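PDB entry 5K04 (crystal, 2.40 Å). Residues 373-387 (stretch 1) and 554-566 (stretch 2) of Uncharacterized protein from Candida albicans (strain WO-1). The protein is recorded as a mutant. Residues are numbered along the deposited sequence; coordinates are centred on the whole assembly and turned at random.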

# COMPACT_ATOMS: atom_id res chain seq x y z
N ASN A 373 24.27 -11.77 -6.26
CA ASN A 373 23.30 -11.17 -7.15
C ASN A 373 22.94 -9.76 -6.75
O ASN A 373 22.11 -9.12 -7.41
CB ASN A 373 22.09 -12.10 -7.22
CG ASN A 373 22.42 -13.35 -8.00
OD1 ASN A 373 23.17 -13.28 -8.99
ND2 ASN A 373 21.91 -14.51 -7.55
N GLU A 374 23.55 -9.26 -5.66
CA GLU A 374 23.59 -7.82 -5.43
C GLU A 374 24.49 -7.16 -6.46
O GLU A 374 24.18 -6.07 -6.96
CB GLU A 374 24.09 -7.54 -4.01
CG GLU A 374 23.15 -7.99 -2.88
CD GLU A 374 21.80 -7.25 -2.85
OE1 GLU A 374 20.75 -7.90 -2.64
OE2 GLU A 374 21.80 -6.01 -3.05
N LEU A 375 25.60 -7.83 -6.80
CA LEU A 375 26.54 -7.33 -7.80
C LEU A 375 26.01 -7.53 -9.21
O LEU A 375 26.07 -6.61 -10.04
CB LEU A 375 27.89 -8.01 -7.63
CG LEU A 375 28.53 -7.67 -6.28
CD1 LEU A 375 30.03 -7.98 -6.23
CD2 LEU A 375 28.29 -6.20 -5.99
N THR A 376 25.46 -8.72 -9.50
CA THR A 376 24.99 -9.02 -10.85
C THR A 376 23.81 -8.13 -11.23
O THR A 376 23.72 -7.67 -12.38
CB THR A 376 24.64 -10.51 -10.98
OG1 THR A 376 23.56 -10.86 -10.11
CG2 THR A 376 25.84 -11.35 -10.64
N LEU A 377 22.90 -7.87 -10.28
CA LEU A 377 21.77 -6.99 -10.59
C LEU A 377 22.26 -5.58 -10.93
O LEU A 377 21.83 -4.99 -11.93
CB LEU A 377 20.78 -6.97 -9.42
CG LEU A 377 19.53 -6.10 -9.61
CD1 LEU A 377 18.69 -6.57 -10.79
CD2 LEU A 377 18.71 -6.08 -8.34
N ARG A 378 23.19 -5.05 -10.14
CA ARG A 378 23.82 -3.78 -10.48
C ARG A 378 24.44 -3.81 -11.87
O ARG A 378 24.29 -2.87 -12.66
CB ARG A 378 24.88 -3.42 -9.42
CG ARG A 378 24.32 -2.82 -8.13
CD ARG A 378 25.39 -2.74 -7.04
NE ARG A 378 24.92 -2.06 -5.83
CZ ARG A 378 25.35 -0.86 -5.42
NH1 ARG A 378 26.25 -0.18 -6.12
NH2 ARG A 378 24.86 -0.32 -4.30
N THR A 379 25.15 -4.89 -12.20
CA THR A 379 25.69 -5.00 -13.55
C THR A 379 24.57 -5.03 -14.58
O THR A 379 24.64 -4.34 -15.60
CB THR A 379 26.57 -6.25 -13.67
OG1 THR A 379 27.66 -6.15 -12.75
CG2 THR A 379 27.15 -6.35 -15.08
N ILE A 380 23.50 -5.78 -14.30
CA ILE A 380 22.42 -5.88 -15.28
C ILE A 380 21.72 -4.53 -15.43
O ILE A 380 21.47 -4.07 -16.55
CB ILE A 380 21.44 -7.00 -14.89
CG1 ILE A 380 22.07 -8.36 -15.20
CG2 ILE A 380 20.14 -6.86 -15.62
CD1 ILE A 380 21.27 -9.55 -14.67
N VAL A 381 21.45 -3.86 -14.31
CA VAL A 381 20.72 -2.59 -14.37
C VAL A 381 21.53 -1.54 -15.13
O VAL A 381 20.99 -0.80 -15.96
CB VAL A 381 20.34 -2.12 -12.96
CG1 VAL A 381 19.70 -0.76 -13.03
CG2 VAL A 381 19.39 -3.12 -12.32
N SER A 382 22.84 -1.49 -14.87
CA SER A 382 23.71 -0.54 -15.56
C SER A 382 23.76 -0.80 -17.05
O SER A 382 24.03 0.12 -17.84
CB SER A 382 25.12 -0.59 -14.98
OG SER A 382 25.11 -0.21 -13.63
N ASP A 383 23.53 -2.05 -17.47
CA ASP A 383 23.62 -2.41 -18.88
C ASP A 383 22.33 -2.12 -19.65
O ASP A 383 22.35 -2.14 -20.89
CB ASP A 383 23.97 -3.89 -19.00
CG ASP A 383 24.14 -4.36 -20.43
OD1 ASP A 383 24.98 -3.76 -21.15
OD2 ASP A 383 23.47 -5.34 -20.82
N LEU A 384 21.21 -1.85 -18.96
CA LEU A 384 19.91 -1.72 -19.62
C LEU A 384 19.88 -0.45 -20.46
O LEU A 384 20.17 0.64 -19.96
CB LEU A 384 18.80 -1.69 -18.59
CG LEU A 384 18.55 -3.02 -17.86
CD1 LEU A 384 17.57 -2.80 -16.73
CD2 LEU A 384 18.06 -4.11 -18.81
N ASP A 385 19.53 -0.59 -21.74
CA ASP A 385 19.50 0.55 -22.65
C ASP A 385 18.18 0.71 -23.41
O ASP A 385 18.10 1.58 -24.27
CB ASP A 385 20.69 0.45 -23.64
CG ASP A 385 20.56 -0.71 -24.66
OD1 ASP A 385 19.46 -1.28 -24.83
OD2 ASP A 385 21.58 -1.03 -25.31
N SER A 386 17.16 -0.11 -23.10
CA SER A 386 15.81 -0.12 -23.66
C SER A 386 15.74 -0.69 -25.06
O SER A 386 14.65 -0.89 -25.57
CB SER A 386 15.16 1.28 -23.67
OG SER A 386 15.75 2.09 -24.66
N SER A 387 16.87 -1.00 -25.70
CA SER A 387 16.80 -1.71 -26.97
C SER A 387 16.26 -3.12 -26.73
O SER A 387 16.61 -3.75 -25.73
CB SER A 387 18.17 -1.75 -27.64
OG SER A 387 19.01 -2.74 -27.08
N SER A 554 11.16 -1.23 -4.07
CA SER A 554 11.68 -2.50 -3.57
C SER A 554 12.68 -3.13 -4.53
O SER A 554 13.64 -3.77 -4.09
CB SER A 554 10.53 -3.46 -3.28
OG SER A 554 9.73 -2.94 -2.24
N GLU A 555 12.51 -2.95 -5.85
CA GLU A 555 13.46 -3.53 -6.79
C GLU A 555 14.78 -2.77 -6.83
O GLU A 555 15.70 -3.20 -7.54
CB GLU A 555 12.84 -3.61 -8.19
CG GLU A 555 12.89 -2.33 -9.04
CD GLU A 555 11.70 -1.41 -8.81
OE1 GLU A 555 11.23 -1.36 -7.66
OE2 GLU A 555 11.26 -0.73 -9.77
N TRP A 556 14.89 -1.68 -6.06
CA TRP A 556 16.09 -0.85 -5.97
C TRP A 556 16.77 -0.94 -4.62
O TRP A 556 17.72 -0.19 -4.37
CB TRP A 556 15.75 0.62 -6.25
CG TRP A 556 15.31 0.92 -7.65
CD1 TRP A 556 14.02 1.12 -8.09
CD2 TRP A 556 16.15 1.07 -8.80
NE1 TRP A 556 14.01 1.39 -9.43
CE2 TRP A 556 15.30 1.38 -9.90
CE3 TRP A 556 17.53 0.99 -9.02
CZ2 TRP A 556 15.79 1.57 -11.20
CZ3 TRP A 556 18.02 1.19 -10.31
CH2 TRP A 556 17.15 1.48 -11.39
N ASN A 557 16.29 -1.81 -3.74
CA ASN A 557 16.78 -1.88 -2.37
C ASN A 557 18.25 -2.27 -2.36
O ASN A 557 18.62 -3.33 -2.88
CB ASN A 557 15.96 -2.88 -1.56
CG ASN A 557 16.00 -2.60 -0.07
OD1 ASN A 557 15.37 -1.67 0.41
ND2 ASN A 557 16.74 -3.42 0.66
N GLY A 558 19.10 -1.40 -1.81
CA GLY A 558 20.52 -1.62 -1.82
C GLY A 558 21.21 -1.17 -3.09
O GLY A 558 22.43 -1.33 -3.20
N LEU A 559 20.46 -0.64 -4.04
CA LEU A 559 21.01 -0.06 -5.26
C LEU A 559 20.71 1.43 -5.28
O LEU A 559 19.82 1.91 -4.57
CB LEU A 559 20.42 -0.69 -6.53
CG LEU A 559 20.53 -2.17 -6.84
CD1 LEU A 559 19.63 -3.00 -5.94
CD2 LEU A 559 20.12 -2.35 -8.28
N GLU A 560 21.46 2.15 -6.10
CA GLU A 560 21.17 3.55 -6.36
C GLU A 560 20.17 3.61 -7.50
O GLU A 560 20.44 3.10 -8.60
CB GLU A 560 22.44 4.32 -6.70
CG GLU A 560 22.20 5.81 -6.83
CD GLU A 560 23.29 6.52 -7.63
OE1 GLU A 560 24.42 5.98 -7.73
OE2 GLU A 560 23.00 7.62 -8.16
N LYS A 561 19.01 4.23 -7.25
CA LYS A 561 18.00 4.38 -8.29
C LYS A 561 18.46 5.36 -9.36
O LYS A 561 18.84 6.50 -9.07
CB LYS A 561 16.67 4.85 -7.70
CG LYS A 561 15.58 5.00 -8.76
CD LYS A 561 14.20 4.85 -8.15
CE LYS A 561 13.11 4.88 -9.23
NZ LYS A 561 11.80 4.35 -8.71
N ILE A 562 18.45 4.89 -10.60
CA ILE A 562 18.80 5.68 -11.77
C ILE A 562 17.63 5.62 -12.74
O ILE A 562 16.71 4.82 -12.58
CB ILE A 562 20.08 5.19 -12.46
CG1 ILE A 562 19.91 3.75 -12.95
CG2 ILE A 562 21.28 5.29 -11.54
CD1 ILE A 562 21.00 3.32 -13.88
N ASP A 563 17.71 6.47 -13.76
CA ASP A 563 16.75 6.43 -14.86
C ASP A 563 16.96 5.16 -15.66
O ASP A 563 18.02 4.96 -16.27
CB ASP A 563 16.89 7.68 -15.73
CG ASP A 563 16.38 8.94 -15.03
OD1 ASP A 563 15.71 8.84 -13.98
OD2 ASP A 563 16.65 10.05 -15.54
N CYS A 564 15.97 4.28 -15.62
CA CYS A 564 15.99 3.00 -16.31
C CYS A 564 14.62 2.82 -16.94
O CYS A 564 13.77 3.72 -16.89
CB CYS A 564 16.36 1.84 -15.35
SG CYS A 564 17.25 0.54 -16.05
N ILE A 565 14.40 1.64 -17.53
CA ILE A 565 13.08 1.29 -18.02
C ILE A 565 12.07 1.27 -16.86
O ILE A 565 12.41 1.04 -15.69
CB ILE A 565 13.11 -0.07 -18.73
CG1 ILE A 565 13.52 -1.16 -17.75
CG2 ILE A 565 14.06 -0.06 -19.92
CD1 ILE A 565 12.93 -2.47 -18.08
N ASP A 566 10.82 1.52 -17.21
CA ASP A 566 9.72 1.60 -16.27
C ASP A 566 8.61 0.66 -16.73
O ASP A 566 8.45 0.42 -17.93
CB ASP A 566 9.19 3.05 -16.19
CG ASP A 566 10.15 4.00 -15.51
OD1 ASP A 566 10.85 3.56 -14.57
OD2 ASP A 566 10.20 5.18 -15.92

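The contact brings one side of a helix (the part of stretch 1 from Asn373) against an irregular segment that begins with a short 3-10 turn and continues as loop. The two stretches bury 536 Å² between them, counted over both sides, and at least 175 residues separate any touching pair in sequence. CA atoms approach to 7.8 Å for Glu374 and Gly558 and to 6.4 Å for Ser386 and Ile565, so the loop runs alongside the helix and beyond it in the same general direction.

The polar part of the interface rests on a single hydrogen bond. Arg378 NH2 donates to Gly558 O at 2.9 Å with an N-H...acceptor angle of 156°, and the acceptor lies at the edge of the guanidinium, near its plane, where the N-H bonds point. The CA-to-CB bond of Arg378 is directed sideways, but chi2 and chi3 are both t, and this extended chain carries the guanidinium to the loop. The carbonyl it reaches sits in a type II beta turn from Trp556 to Leu559, closed by Leu559 N donating to Trp556 O at 2.8 Å. Gly558, at phi/psi 84/0, suits that turn: a CB here would be jammed against the preceding carbonyl oxygen and would also stand 3.4 Å from Glu374 OE2. Glu374 itself makes no hydrogen bond across the contact; its OE2 comes no closer than 4.2 Å to Asn557 O, while its OE1 is satisfied elsewhere in the structure.

Apolar packing supplies the remainder. Leu377 and Val381, one helical turn apart, and Leu384 just past the helix all point their CA-to-CB bonds toward the loop. Leu377 CD2 meets Leu559 CD2 at 4.0 Å, and Leu559 CD2 also lies 4.2 Å from Val381 CG2. Leu559 also packs beside the aliphatic part of Arg378, the two CG atoms being 4.1 Å apart; it is the residue with the largest area covered by the opposing stretch, 77 Å². Val381 has the most partners on the helix. Its CG1 lies 3.7 Å from Trp556 CZ3, 4.1 Å from Cys564 SG and 4.4 Å from Ile562 CD1. Trp556 starts away from the helix at its CA-to-CB bond, yet its ring swings back to make this approach, which is oblique to the ring.

Past the helix the packing continues around Cys564. Leu384 CD1 is 3.4 Å from Cys564 SG, a tight van der Waals approach, and 4.5 Å from Ile565 CG1. At the far end Ser386 CB lies 4.1 Å from Ile565 CG2, so the serine contributes carbon contact here.

Hydrogen bonds within stretch 1 complete the picture. Val381 N donates to Leu377 O at 2.7 Å, linking two of the packing residues through the backbone. Ser382 OG turns back to Arg378 O at 2.9 Å, and Ser386 OG donates to Asp385 O at a very short 2.4 Å, so both hydroxyls are engaged locally.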